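Local coordinates for protein regulator of nonsense transcripts 2 (Homo sapiens, PDB 4CEK) that takes part in nonsense-mediated mRNA decay, in which this second MIF4G domain probably serves as a helical scaffold for other factors, at residues A[119-122]-A[123-127]; A[163-166]-A[167-170]; A[227-230]-A[231-235]; A[280-283]-A[284-287]; A[291-294]-A[295-299]. All coordinates share one frame; numbering follows the deposited sequence.

Interaction 1. Residues A[119-122]-A[123-127]; sequences DAFL and QQLPN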
loop_
_atom_site.group_PDB
_atom_site.type_symbol
_atom_site.label_atom_id
_atom_site.label_comp_id
_atom_site.label_asym_id
_atom_site.label_seq_id
_atom_site.Cartn_x
_atom_site.Cartn_y
_atom_site.Cartn_z
ATOM N N ASP A 119 -6.215 18.086 -12.717
ATOM C CA ASP A 119 -6.170 18.621 -11.371
ATOM C C ASP A 119 -7.532 18.455 -10.709
ATOM O O ASP A 119 -7.610 18.248 -9.501
ATOM C CB ASP A 119 -5.735 20.094 -11.386
ATOM C CG ASP A 119 -4.255 20.277 -11.774
ATOM O OD1 ASP A 119 -3.554 19.284 -12.140
ATOM O OD2 ASP A 119 -3.790 21.442 -11.715
ATOM N N ALA A 120 -8.600 18.529 -11.500
ATOM C CA ALA A 120 -9.943 18.230 -11.009
ATOM C C ALA A 120 -10.022 16.782 -10.582
ATOM O O ALA A 120 -10.574 16.450 -9.523
ATOM C CB ALA A 120 -11.002 18.481 -12.099
ATOM N N PHE A 121 -9.533 15.923 -11.472
ATOM C CA PHE A 121 -9.604 14.472 -11.299
ATOM C C PHE A 121 -8.879 14.051 -10.029
ATOM O O PHE A 121 -9.457 13.368 -9.193
ATOM C CB PHE A 121 -8.980 13.767 -12.504
ATOM C CG PHE A 121 -8.938 12.298 -12.368
ATOM C CD1 PHE A 121 -10.062 11.530 -12.665
ATOM C CD2 PHE A 121 -7.780 11.665 -11.912
ATOM C CE1 PHE A 121 -10.015 10.148 -12.524
ATOM C CE2 PHE A 121 -7.733 10.282 -11.787
ATOM C CZ PHE A 121 -8.845 9.527 -12.079
ATOM N N LEU A 122 -7.630 14.490 -9.885
ATOM C CA LEU A 122 -6.827 14.156 -8.706
ATOM C C LEU A 122 -7.515 14.650 -7.443
ATOM O O LEU A 122 -7.612 13.916 -6.468
ATOM C CB LEU A 122 -5.417 14.740 -8.777
ATOM C CG LEU A 122 -4.540 14.329 -9.969
ATOM C CD1 LEU A 122 -3.150 14.974 -9.853
ATOM C CD2 LEU A 122 -4.433 12.824 -10.134
ATOM N N GLN A 123 -8.033 15.869 -7.470
ATOM C CA GLN A 123 -8.691 16.428 -6.282
ATOM C C GLN A 123 -9.998 15.697 -5.901
ATOM O O GLN A 123 -10.509 15.886 -4.803
ATOM C CB GLN A 123 -8.891 17.944 -6.427
ATOM C CG GLN A 123 -7.574 18.722 -6.302
ATOM C CD GLN A 123 -7.680 20.218 -6.622
ATOM O OE1 GLN A 123 -8.014 20.610 -7.744
ATOM N NE2 GLN A 123 -7.364 21.061 -5.632
ATOM N N GLN A 124 -10.491 14.835 -6.788
ATOM C CA GLN A 124 -11.732 14.059 -6.573
ATOM C C GLN A 124 -11.465 12.611 -6.073
ATOM O O GLN A 124 -12.356 11.963 -5.513
ATOM C CB GLN A 124 -12.557 14.080 -7.887
ATOM C CG GLN A 124 -13.371 12.842 -8.249
ATOM C CD GLN A 124 -12.570 11.731 -8.978
ATOM O OE1 GLN A 124 -13.110 10.648 -9.232
ATOM N NE2 GLN A 124 -11.304 11.996 -9.328
ATOM N N LEU A 125 -10.239 12.121 -6.286
ATOM C CA LEU A 125 -9.832 10.794 -5.860
ATOM C C LEU A 125 -10.206 10.454 -4.419
ATOM O O LEU A 125 -10.718 9.352 -4.177
ATOM C CB LEU A 125 -8.314 10.584 -6.069
ATOM C CG LEU A 125 -7.943 10.013 -7.439
ATOM C CD1 LEU A 125 -6.436 9.835 -7.572
ATOM C CD2 LEU A 125 -8.720 8.714 -7.662
ATOM N N PRO A 126 -9.965 11.386 -3.474
ATOM C CA PRO A 126 -10.302 11.158 -2.077
ATOM C C PRO A 126 -11.778 10.925 -1.819
ATOM O O PRO A 126 -12.141 10.540 -0.689
ATOM C CB PRO A 126 -9.867 12.452 -1.381
ATOM C CG PRO A 126 -8.872 13.075 -2.295
ATOM C CD PRO A 126 -9.304 12.689 -3.668
ATOM N N ASN A 127 -12.621 11.172 -2.824
ATOM C CA ASN A 127 -14.058 10.882 -2.713
ATOM C C ASN A 127 -14.451 9.545 -3.280
ATOM O O ASN A 127 -15.596 9.167 -3.147
ATOM C CB ASN A 127 -14.899 11.959 -3.408
ATOM C CG ASN A 127 -14.697 13.336 -2.811
ATOM O OD1 ASN A 127 -14.135 13.484 -1.736
ATOM N ND2 ASN A 127 -15.146 14.347 -3.516
#
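Gln-123 N still makes a helical i to i+4 bond to Asp-119 O (3.2 Å), but the next amides bond three residues back, Gln-124 N to Phe-121 O (3.0 Å) and Leu-125 N to Leu-122 O (3.2 Å), and helix 110-124 tightens into a 3-10 turn over 125-127. In both three-residue bonds the donor stands well above the carbonyl plane. Leu-125 N also reaches Phe-121 O, weakly. The side chain of Gln-124 bends back at chi2 (-84°) and brings its amide over one face of the Phe-121 ring, toward the rim, with NE2 3.6 Å from CD1 and the two planes 45° apart. NE2 also lies so close to Phe-121 O that a bond there is doubtful in detail. Leu-125 CG approaches the same ring obliquely, 4.4 Å from Phe-121 CE2, and Leu-122 CD2 lies 4.4 Å from Leu-125 CD1. These are loose apolar contacts; Leu-125 goes on to Leu-154 and Leu-158 of helix 148-159, Phe-121 to Ala-137 of helix 131-144. The contact therefore splits by chemistry: apolar groups turn to neighbouring helices, while the Phe-121 carbonyl gathers amide donors where the regular helix gives out.

Interaction 2. Residues A[163-166]-A[167-170]; sequences RQRL and DLLP
Arg-165 and Asp-167 clasp each other in the turn that leads into helix 169-179 of the all-helical MIF4G fold. The guanidinium grips the carboxylate side-on with two nitrogens, one to each oxygen: NE to OD1 at 3.0 Å and NH2 to OD2 at 2.9 Å, the second nearly straight (170°). Both oxygens are met on their syn side, and the two planes are nearly coplanar, 28° apart. Bends at chi2 (-65°) and chi3 fold the arginine back over its own turn. Asp-167 meets it with CG placed between its backbone N and carbonyl carbon. One face of the guanidinium is covered near the rim by Leu-168, whose CD2 comes to 3.3 Å from NH2, while CD1 packs on Arg-165 CB. NH1 reaches another part of the chain, donating to Pro-126 O just past helix 110-124. Were Arg-165 cut back to an alanine, the Asp-167 carboxylate would probably lose its partner, the flank of Leu-168 would be bared and the tie to Pro-126 cut. Two backbone bonds draw the turn together: Leu-168 N to Arg-165 O and Leu-169 N to Leu-166 O. Leu-166 and Leu-169 run alongside each other, and both touch Arg-218 of helix 210-225, with Leu-166 CD2 4.2 Å from Leu-169 CD1.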
loop_
_atom_site.group_PDB
_atom_site.type_symbol
_atom_site.label_atom_id
_atom_site.label_comp_id
_atom_site.label_asym_id
_atom_site.label_seq_id
_atom_site.Cartn_x
_atom_site.Cartn_y
_atom_site.Cartn_z
ATOM N N ARG A 163 -2.679 10.352 6.238
ATOM C CA ARG A 163 -2.780 9.292 7.274
ATOM C C ARG A 163 -4.180 9.157 7.890
ATOM O O ARG A 163 -4.555 8.091 8.362
ATOM C CB ARG A 163 -1.749 9.512 8.402
ATOM C CG ARG A 163 -2.027 10.698 9.329
ATOM C CD ARG A 163 -1.006 10.810 10.465
ATOM N NE ARG A 163 -0.980 12.167 11.021
ATOM C CZ ARG A 163 -0.058 13.096 10.757
ATOM N NH1 ARG A 163 0.976 12.855 9.948
ATOM N NH2 ARG A 163 -0.162 14.294 11.320
ATOM N N GLN A 164 -4.938 10.249 7.854
ATOM C CA GLN A 164 -6.277 10.325 8.415
ATOM C C GLN A 164 -7.359 9.722 7.486
ATOM O O GLN A 164 -8.543 9.660 7.855
ATOM C CB GLN A 164 -6.601 11.791 8.758
ATOM C CG GLN A 164 -5.395 12.658 9.183
ATOM C CD GLN A 164 -4.780 13.461 8.022
ATOM O OE1 GLN A 164 -5.491 13.923 7.124
ATOM N NE2 GLN A 164 -3.458 13.634 8.043
ATOM N N ARG A 165 -6.943 9.268 6.297
ATOM C CA ARG A 165 -7.810 8.584 5.348
ATOM C C ARG A 165 -7.284 7.196 5.007
ATOM O O ARG A 165 -7.171 6.831 3.850
ATOM C CB ARG A 165 -7.949 9.394 4.051
ATOM C CG ARG A 165 -8.582 10.790 4.217
ATOM C CD ARG A 165 -10.048 10.740 4.675
ATOM N NE ARG A 165 -10.863 9.807 3.902
ATOM C CZ ARG A 165 -11.391 10.074 2.711
ATOM N NH1 ARG A 165 -11.202 11.266 2.127
ATOM N NH2 ARG A 165 -12.114 9.153 2.097
ATOM N N LEU A 166 -6.994 6.408 6.026
ATOM C CA LEU A 166 -6.658 5.005 5.839
ATOM C C LEU A 166 -7.666 4.249 5.008
ATOM O O LEU A 166 -7.319 3.219 4.404
ATOM C CB LEU A 166 -6.560 4.293 7.200
ATOM C CG LEU A 166 -5.391 4.673 8.131
ATOM C CD1 LEU A 166 -5.237 3.598 9.223
ATOM C CD2 LEU A 166 -4.097 4.918 7.335
ATOM N N ASP A 167 -8.919 4.714 5.025
ATOM C CA ASP A 167 -10.022 4.059 4.281
ATOM C C ASP A 167 -9.823 4.063 2.753
ATOM O O ASP A 167 -10.367 3.211 2.045
ATOM C CB ASP A 167 -11.363 4.732 4.615
ATOM C CG ASP A 167 -11.378 6.235 4.279
ATOM O OD1 ASP A 167 -10.477 6.983 4.744
ATOM O OD2 ASP A 167 -12.299 6.678 3.550
ATOM N N LEU A 168 -9.048 5.029 2.261
ATOM C CA LEU A 168 -8.709 5.126 0.825
ATOM C C LEU A 168 -7.725 4.055 0.320
ATOM O O LEU A 168 -7.811 3.607 -0.819
ATOM C CB LEU A 168 -8.147 6.504 0.517
ATOM C CG LEU A 168 -9.127 7.673 0.699
ATOM C CD1 LEU A 168 -8.408 8.996 0.424
ATOM C CD2 LEU A 168 -10.337 7.486 -0.191
ATOM N N LEU A 169 -6.837 3.587 1.180
ATOM C CA LEU A 169 -5.774 2.684 0.718
ATOM C C LEU A 169 -6.239 1.521 -0.121
ATOM O O LEU A 169 -5.573 1.169 -1.083
ATOM C CB LEU A 169 -4.964 2.146 1.905
ATOM C CG LEU A 169 -4.245 3.231 2.702
ATOM C CD1 LEU A 169 -3.450 2.642 3.867
ATOM C CD2 LEU A 169 -3.408 4.082 1.785
ATOM N N PRO A 170 -7.341 0.850 0.264
ATOM C CA PRO A 170 -7.726 -0.312 -0.561
ATOM C C PRO A 170 -8.208 0.099 -1.960
ATOM O O PRO A 170 -8.058 -0.666 -2.930
ATOM C CB PRO A 170 -8.914 -0.933 0.208
ATOM C CG PRO A 170 -8.816 -0.391 1.587
ATOM C CD PRO A 170 -8.109 0.926 1.519
#

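Interaction 3. Residues A[227-230]-A[231-235]; sequences KMFT and KNDTL
Thr-230 and Asp-233 form a capping box at the start of helix 231-243, and the three residues before Thr-230 carry the chain to it from helix 210-225. Lys-227 ends that earlier helix in a Schellman motif, its positive phi (63°) reversing the backbone. After Met-228, which packs on Leu-223 of the same helix, Phe-229 meets the new helix with both its CB and its ring. Asp-233 CB lies at the edge of the ring, 3.8 Å from CD1, and the carboxylate stands almost at right angles to the ring plane. Phe-229 CB comes 3.6 Å from Thr-234 OG1, a hydroxyl whose main partner is Thr-224 of helix 210-225; the ring itself runs on to Cys-191 and Leu-194 of helix 185-203. Thr-230 is the N-cap. Its OG1, set between the backbone N and the carbonyl carbon (chi1 57°), accepts from Asp-233 N at 3.1 Å. In return Thr-230 N donates almost straight (167°) to the anti lone pair of Asp-233 OD2, 3.2 Å away, and OG1 adds a weak bond to the same oxygen. The negative carboxylate beside the helix N terminus probably interacts favourably with the helix dipole. With an alanine in place of the aspartate, Thr-230 N would probably lose this acceptor and the N-cap hydroxyl become freer to turn. The first regular helical bond follows directly, with Thr-234 N 3.2 Å from Thr-230 O.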
loop_
_atom_site.group_PDB
_atom_site.type_symbol
_atom_site.label_atom_id
_atom_site.label_comp_id
_atom_site.label_asym_id
_atom_site.label_seq_id
_atom_site.Cartn_x
_atom_site.Cartn_y
_atom_site.Cartn_z
ATOM N N LYS A 227 -1.317 -8.136 -5.659
ATOM C CA LYS A 227 -0.140 -8.651 -6.359
ATOM C C LYS A 227 0.641 -7.561 -7.084
ATOM O O LYS A 227 1.304 -7.868 -8.056
ATOM C CB LYS A 227 -0.516 -9.754 -7.368
ATOM C CG LYS A 227 -1.436 -10.832 -6.816
ATOM C CD LYS A 227 -1.797 -11.856 -7.888
ATOM C CE LYS A 227 -2.939 -12.771 -7.426
ATOM N NZ LYS A 227 -3.699 -13.410 -8.548
ATOM N N MET A 228 0.542 -6.301 -6.648
ATOM C CA MET A 228 1.436 -5.253 -7.147
ATOM C C MET A 228 2.790 -5.319 -6.448
ATOM O O MET A 228 3.780 -5.018 -7.047
ATOM C CB MET A 228 0.822 -3.883 -6.995
ATOM C CG MET A 228 -0.439 -3.691 -7.838
ATOM S SD MET A 228 -0.215 -3.854 -9.656
ATOM C CE MET A 228 -0.652 -5.562 -9.988
ATOM N N PHE A 229 2.828 -5.713 -5.174
ATOM C CA PHE A 229 4.045 -6.233 -4.533
ATOM C C PHE A 229 3.912 -7.726 -4.582
ATOM O O PHE A 229 2.802 -8.231 -4.469
ATOM C CB PHE A 229 4.158 -5.810 -3.090
ATOM C CG PHE A 229 4.664 -4.427 -2.918
ATOM C CD1 PHE A 229 6.021 -4.173 -2.837
ATOM C CD2 PHE A 229 3.792 -3.359 -2.855
ATOM C CE1 PHE A 229 6.491 -2.882 -2.673
ATOM C CE2 PHE A 229 4.263 -2.060 -2.705
ATOM C CZ PHE A 229 5.609 -1.830 -2.601
ATOM N N THR A 230 5.013 -8.432 -4.823
ATOM C CA THR A 230 4.991 -9.880 -4.860
ATOM C C THR A 230 5.106 -10.319 -3.412
ATOM O O THR A 230 5.493 -9.507 -2.541
ATOM C CB THR A 230 6.200 -10.474 -5.638
ATOM O OG1 THR A 230 7.388 -9.987 -5.038
ATOM C CG2 THR A 230 6.186 -10.136 -7.168
ATOM N N LYS A 231 4.806 -11.599 -3.169
ATOM C CA LYS A 231 4.878 -12.209 -1.826
ATOM C C LYS A 231 6.275 -12.105 -1.300
ATOM O O LYS A 231 6.501 -11.760 -0.127
ATOM C CB LYS A 231 4.443 -13.668 -1.884
ATOM C CG LYS A 231 2.944 -13.785 -2.126
ATOM C CD LYS A 231 2.492 -15.154 -2.631
ATOM C CE LYS A 231 0.996 -15.128 -2.895
ATOM N NZ LYS A 231 0.718 -14.607 -4.274
ATOM N N ASN A 232 7.222 -12.365 -2.189
ATOM C CA ASN A 232 8.649 -12.289 -1.859
ATOM C C ASN A 232 9.059 -10.883 -1.451
ATOM O O ASN A 232 9.804 -10.735 -0.505
ATOM C CB ASN A 232 9.470 -12.787 -3.047
ATOM C CG ASN A 232 10.924 -13.031 -2.696
ATOM O OD1 ASN A 232 11.216 -13.860 -1.860
ATOM N ND2 ASN A 232 11.845 -12.334 -3.373
ATOM N N ASP A 233 8.565 -9.847 -2.134
ATOM C CA ASP A 233 8.802 -8.432 -1.727
ATOM C C ASP A 233 8.390 -8.135 -0.303
ATOM O O ASP A 233 9.122 -7.523 0.491
ATOM C CB ASP A 233 7.922 -7.468 -2.538
ATOM C CG ASP A 233 8.544 -7.000 -3.826
ATOM O OD1 ASP A 233 9.757 -6.680 -3.819
ATOM O OD2 ASP A 233 7.788 -6.906 -4.829
ATOM N N THR A 234 7.145 -8.483 -0.003
ATOM C CA THR A 234 6.573 -8.155 1.276
ATOM C C THR A 234 7.115 -9.062 2.402
ATOM O O THR A 234 7.253 -8.616 3.528
ATOM C CB THR A 234 5.057 -8.241 1.169
ATOM O OG1 THR A 234 4.653 -7.390 0.079
ATOM C CG2 THR A 234 4.386 -7.829 2.515
ATOM N N LEU A 235 7.411 -10.321 2.097
ATOM C CA LEU A 235 8.151 -11.158 3.044
ATOM C C LEU A 235 9.528 -10.596 3.381
ATOM O O LEU A 235 9.991 -10.737 4.517
ATOM C CB LEU A 235 8.288 -12.596 2.546
ATOM C CG LEU A 235 6.966 -13.375 2.657
ATOM C CD1 LEU A 235 7.001 -14.692 1.878
ATOM C CD2 LEU A 235 6.665 -13.615 4.119
#

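Interaction 4. Residues A[280-283]-A[284-287]; sequences QMMR and KKQA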
loop_
_atom_site.group_PDB
_atom_site.type_symbol
_atom_site.label_atom_id
_atom_site.label_comp_id
_atom_site.label_asym_id
_atom_site.label_seq_id
_atom_site.Cartn_x
_atom_site.Cartn_y
_atom_site.Cartn_z
ATOM N N GLN A 280 8.907 -17.399 14.367
ATOM C CA GLN A 280 10.061 -16.647 14.903
ATOM C C GLN A 280 9.662 -15.432 15.727
ATOM O O GLN A 280 10.385 -15.041 16.649
ATOM C CB GLN A 280 10.989 -16.151 13.806
ATOM C CG GLN A 280 11.756 -17.236 13.074
ATOM C CD GLN A 280 12.563 -16.662 11.911
ATOM O OE1 GLN A 280 12.883 -15.462 11.894
ATOM N NE2 GLN A 280 12.882 -17.510 10.933
ATOM N N MET A 281 8.548 -14.789 15.373
ATOM C CA MET A 281 8.049 -13.648 16.176
ATOM C C MET A 281 7.576 -14.111 17.537
ATOM O O MET A 281 7.867 -13.463 18.509
ATOM C CB MET A 281 6.892 -12.956 15.524
ATOM C CG MET A 281 7.221 -12.260 14.245
ATOM S SD MET A 281 5.731 -11.552 13.479
ATOM C CE MET A 281 5.090 -10.438 14.730
ATOM N N MET A 282 6.838 -15.221 17.579
ATOM C CA MET A 282 6.364 -15.808 18.828
ATOM C C MET A 282 7.526 -16.289 19.691
ATOM O O MET A 282 7.605 -15.942 20.873
ATOM C CB MET A 282 5.392 -16.940 18.560
ATOM C CG MET A 282 4.037 -16.419 18.115
ATOM S SD MET A 282 3.062 -15.501 19.343
ATOM C CE MET A 282 2.080 -16.882 19.939
ATOM N N ARG A 283 8.461 -17.020 19.091
ATOM C CA ARG A 283 9.691 -17.376 19.811
ATOM C C ARG A 283 10.401 -16.149 20.398
ATOM O O ARG A 283 10.896 -16.208 21.518
ATOM C CB ARG A 283 10.636 -18.206 18.930
ATOM C CG ARG A 283 10.135 -19.628 18.684
ATOM C CD ARG A 283 11.126 -20.445 17.856
ATOM N NE ARG A 283 11.022 -21.892 18.096
ATOM C CZ ARG A 283 10.153 -22.719 17.500
ATOM N NH1 ARG A 283 9.260 -22.267 16.618
ATOM N NH2 ARG A 283 10.171 -24.022 17.794
ATOM N N LYS A 284 10.410 -15.035 19.668
ATOM C CA LYS A 284 11.117 -13.813 20.095
ATOM C C LYS A 284 10.440 -13.025 21.197
ATOM O O LYS A 284 11.121 -12.338 21.913
ATOM C CB LYS A 284 11.272 -12.840 18.918
ATOM C CG LYS A 284 12.437 -13.088 17.969
ATOM C CD LYS A 284 12.603 -11.905 17.009
ATOM C CE LYS A 284 13.505 -12.240 15.833
ATOM N NZ LYS A 284 14.929 -12.419 16.242
ATOM N N LYS A 285 9.104 -13.029 21.294
ATOM C CA LYS A 285 8.433 -12.290 22.395
ATOM C C LYS A 285 8.870 -12.803 23.784
ATOM O O LYS A 285 9.233 -11.995 24.634
ATOM C CB LYS A 285 6.890 -12.270 22.265
ATOM C CG LYS A 285 6.239 -13.631 22.095
ATOM C CD LYS A 285 5.038 -13.870 22.978
ATOM C CE LYS A 285 4.659 -15.343 22.946
ATOM N NZ LYS A 285 3.563 -15.648 23.904
ATOM N N GLN A 286 8.877 -14.131 23.987
ATOM C CA GLN A 286 9.485 -14.762 25.186
ATOM C C GLN A 286 10.987 -14.477 25.257
ATOM O O GLN A 286 11.456 -13.768 26.146
ATOM C CB GLN A 286 9.294 -16.298 25.182
ATOM C CG GLN A 286 7.919 -16.806 25.616
ATOM C CD GLN A 286 7.879 -18.303 25.933
ATOM O OE1 GLN A 286 7.634 -19.135 25.053
ATOM N NE2 GLN A 286 8.083 -18.646 27.206
ATOM N N ALA A 287 11.713 -15.007 24.270
ATOM C CA ALA A 287 13.179 -15.001 24.238
ATOM C C ALA A 287 13.862 -13.649 24.488
ATOM O O ALA A 287 14.903 -13.610 25.109
ATOM C CB ALA A 287 13.664 -15.607 22.926
#
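Lys-285 curls over the carbonyl of Met-282. Its CG takes the place between backbone N and carbonyl carbon (chi1 53°), a costly choice on a helix, and comes within 2.9 Å of Met-282 O, which is tight for a carbon. The strain shows again at chi2, which at 133° rests in no staggered position; beyond it the chain is extended. In Met-282 a bend at chi2 (-67°) brings SD alongside the lysine chain, and the two side chains run the same way, Lys-285 CE 3.9 Å from Met-282 SD. The ammonium group has its partner on the next helix, in a salt bridge to Glu-299. Helices 268-287 and 292-305 here form an antiparallel alpha-alpha hairpin of the MIF4G domain, and this contact belongs to the last turns of its first arm. Both methionines pack on the second arm, Met-281 on Val-298 and Met-282 on Tyr-302 and Tyr-303. Lys-284 behaves more simply: CG lies 3.1 Å from Gln-280 O, and the chain stays extended up to a bend at its last torsion, its side chain touching Phe-245. Backbone bonds join Lys-284 N to Gln-280 O (3.0 Å) and Lys-285 N to Met-281 O (3.1 Å), the latter amide also weakly to Met-282 O. At the end of the helix Ala-287 N donates to Arg-283 O, and the Ala-287 methyl CB lies 3.2 Å from that oxygen.

Interaction 5. Residues A[291-294]-A[295-299]; sequences DARY and VTMVE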
loop_
_atom_site.group_PDB
_atom_site.type_symbol
_atom_site.label_atom_id
_atom_site.label_comp_id
_atom_site.label_asym_id
_atom_site.label_seq_id
_atom_site.Cartn_x
_atom_site.Cartn_y
_atom_site.Cartn_z
ATOM N N ASP A 291 8.589 -5.629 26.570
ATOM C CA ASP A 291 7.623 -5.259 27.590
ATOM C C ASP A 291 6.229 -5.738 27.187
ATOM O O ASP A 291 5.962 -5.951 26.015
ATOM C CB ASP A 291 7.667 -3.767 27.945
ATOM C CG ASP A 291 7.310 -2.883 26.810
ATOM O OD1 ASP A 291 6.104 -2.585 26.656
ATOM O OD2 ASP A 291 8.253 -2.456 26.112
ATOM N N ALA A 292 5.385 -5.942 28.193
ATOM C CA ALA A 292 4.061 -6.566 28.071
ATOM C C ALA A 292 3.223 -6.095 26.882
ATOM O O ALA A 292 2.544 -6.898 26.251
ATOM C CB ALA A 292 3.270 -6.316 29.358
ATOM N N ARG A 293 3.248 -4.799 26.601
ATOM C CA ARG A 293 2.407 -4.233 25.541
ATOM C C ARG A 293 2.735 -4.832 24.159
ATOM O O ARG A 293 1.859 -5.038 23.327
ATOM C CB ARG A 293 2.509 -2.697 25.535
ATOM C CG ARG A 293 1.781 -2.065 24.355
ATOM C CD ARG A 293 1.540 -0.556 24.489
ATOM N NE ARG A 293 1.444 0.070 23.156
ATOM C CZ ARG A 293 2.479 0.539 22.446
ATOM N NH1 ARG A 293 3.726 0.490 22.926
ATOM N NH2 ARG A 293 2.265 1.060 21.240
ATOM N N TYR A 294 4.000 -5.139 23.932
ATOM C CA TYR A 294 4.428 -5.631 22.638
ATOM C C TYR A 294 4.354 -7.136 22.607
ATOM O O TYR A 294 4.222 -7.735 21.544
ATOM C CB TYR A 294 5.856 -5.154 22.326
ATOM C CG TYR A 294 5.950 -3.676 22.047
ATOM C CD1 TYR A 294 5.786 -3.189 20.769
ATOM C CD2 TYR A 294 6.171 -2.769 23.061
ATOM C CE1 TYR A 294 5.858 -1.837 20.491
ATOM C CE2 TYR A 294 6.228 -1.409 22.802
ATOM C CZ TYR A 294 6.091 -0.953 21.501
ATOM O OH TYR A 294 6.165 0.398 21.212
ATOM N N VAL A 295 4.422 -7.769 23.775
ATOM C CA VAL A 295 4.213 -9.207 23.848
ATOM C C VAL A 295 2.781 -9.515 23.358
ATOM O O VAL A 295 2.559 -10.393 22.513
ATOM C CB VAL A 295 4.512 -9.744 25.283
ATOM C CG1 VAL A 295 4.212 -11.243 25.377
ATOM C CG2 VAL A 295 5.982 -9.481 25.630
ATOM N N THR A 296 1.842 -8.713 23.831
ATOM C CA THR A 296 0.428 -8.875 23.518
ATOM C C THR A 296 0.130 -8.515 22.039
ATOM O O THR A 296 -0.573 -9.275 21.325
ATOM C CB THR A 296 -0.388 -7.984 24.495
ATOM O OG1 THR A 296 -0.150 -8.428 25.849
ATOM C CG2 THR A 296 -1.834 -7.988 24.156
ATOM N N MET A 297 0.690 -7.388 21.575
ATOM C CA MET A 297 0.689 -7.035 20.119
ATOM C C MET A 297 1.144 -8.173 19.193
ATOM O O MET A 297 0.413 -8.581 18.310
ATOM C CB MET A 297 1.559 -5.804 19.862
ATOM C CG MET A 297 1.157 -4.954 18.655
ATOM S SD MET A 297 2.245 -3.512 18.449
ATOM C CE MET A 297 1.693 -2.464 19.803
ATOM N N VAL A 298 2.320 -8.729 19.415
ATOM C CA VAL A 298 2.790 -9.846 18.608
ATOM C C VAL A 298 1.811 -11.045 18.653
ATOM O O VAL A 298 1.464 -11.621 17.608
ATOM C CB VAL A 298 4.201 -10.300 19.089
ATOM C CG1 VAL A 298 4.648 -11.580 18.365
ATOM C CG2 VAL A 298 5.251 -9.165 18.921
ATOM N N GLU A 299 1.362 -11.424 19.856
ATOM C CA GLU A 299 0.351 -12.496 20.004
ATOM C C GLU A 299 -0.895 -12.256 19.167
ATOM O O GLU A 299 -1.339 -13.130 18.433
ATOM C CB GLU A 299 -0.041 -12.661 21.483
ATOM C CG GLU A 299 1.096 -13.273 22.277
ATOM C CD GLU A 299 0.965 -13.137 23.773
ATOM O OE1 GLU A 299 0.052 -12.485 24.264
ATOM O OE2 GLU A 299 1.804 -13.716 24.476
#
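Met-297 bridges from the buried Tyr-294 to the exposed Arg-293. Its CG lies anti to the backbone N (chi1 -152°), and a bend at chi3 lays the methyl CE over one face of the Arg-293 guanidinium, 3.8 Å from NH2. The sulfur meets the Tyr-294 ring obliquely in a Met-aromatic contact, with SD 4.2 Å from CD1. Tyr-294 and Val-298 make up the packed side, Val-298 CG2 lying 3.2 Å from Tyr-294 O. The tyrosine ring is stacked with His-247 and its hydroxyl bonded to Glu-251 of helix 247-266 at once. The solvent side is looser. From there Arg-293 NH1 reaches Tyr-294 OH in a weak bond of 3.0 Å, while Ala-292 and Thr-296, both exposed, meet mainly through the backbone, Thr-296 N to Ala-292 O at 3.1 Å. Val-295 turns to Lys-285 of the preceding helix, with CG2 3.6 Å from Asp-291 O. That oxygen takes two amides from opposite faces of its plane, Tyr-294 N and Val-295 N. These two bonds to the N-cap carbonyl open the first turn of alpha helix 292-305, with Asp-291 as the N-cap.

Overall arrangement
Along the chain the five interactions come in series: none nests within or crosses another, and each closes only a local turn. Interaction 1 ends helix 110-124, and interaction 2 leads into helix 169-179; the two touch, although some forty residues separate them. Interaction 3, about 20 Å centre to centre from interaction 2 and across the middle of the chain, opens helix 231-243. Interactions 4 and 5 lie farther along, on consecutive helices 268-287 and 292-305. Their centres are about 10 Å apart, and their side chains meet across the hairpin. The centres of interactions 1 and 4 are about 45 Å apart, on opposite sides of the chain's centre.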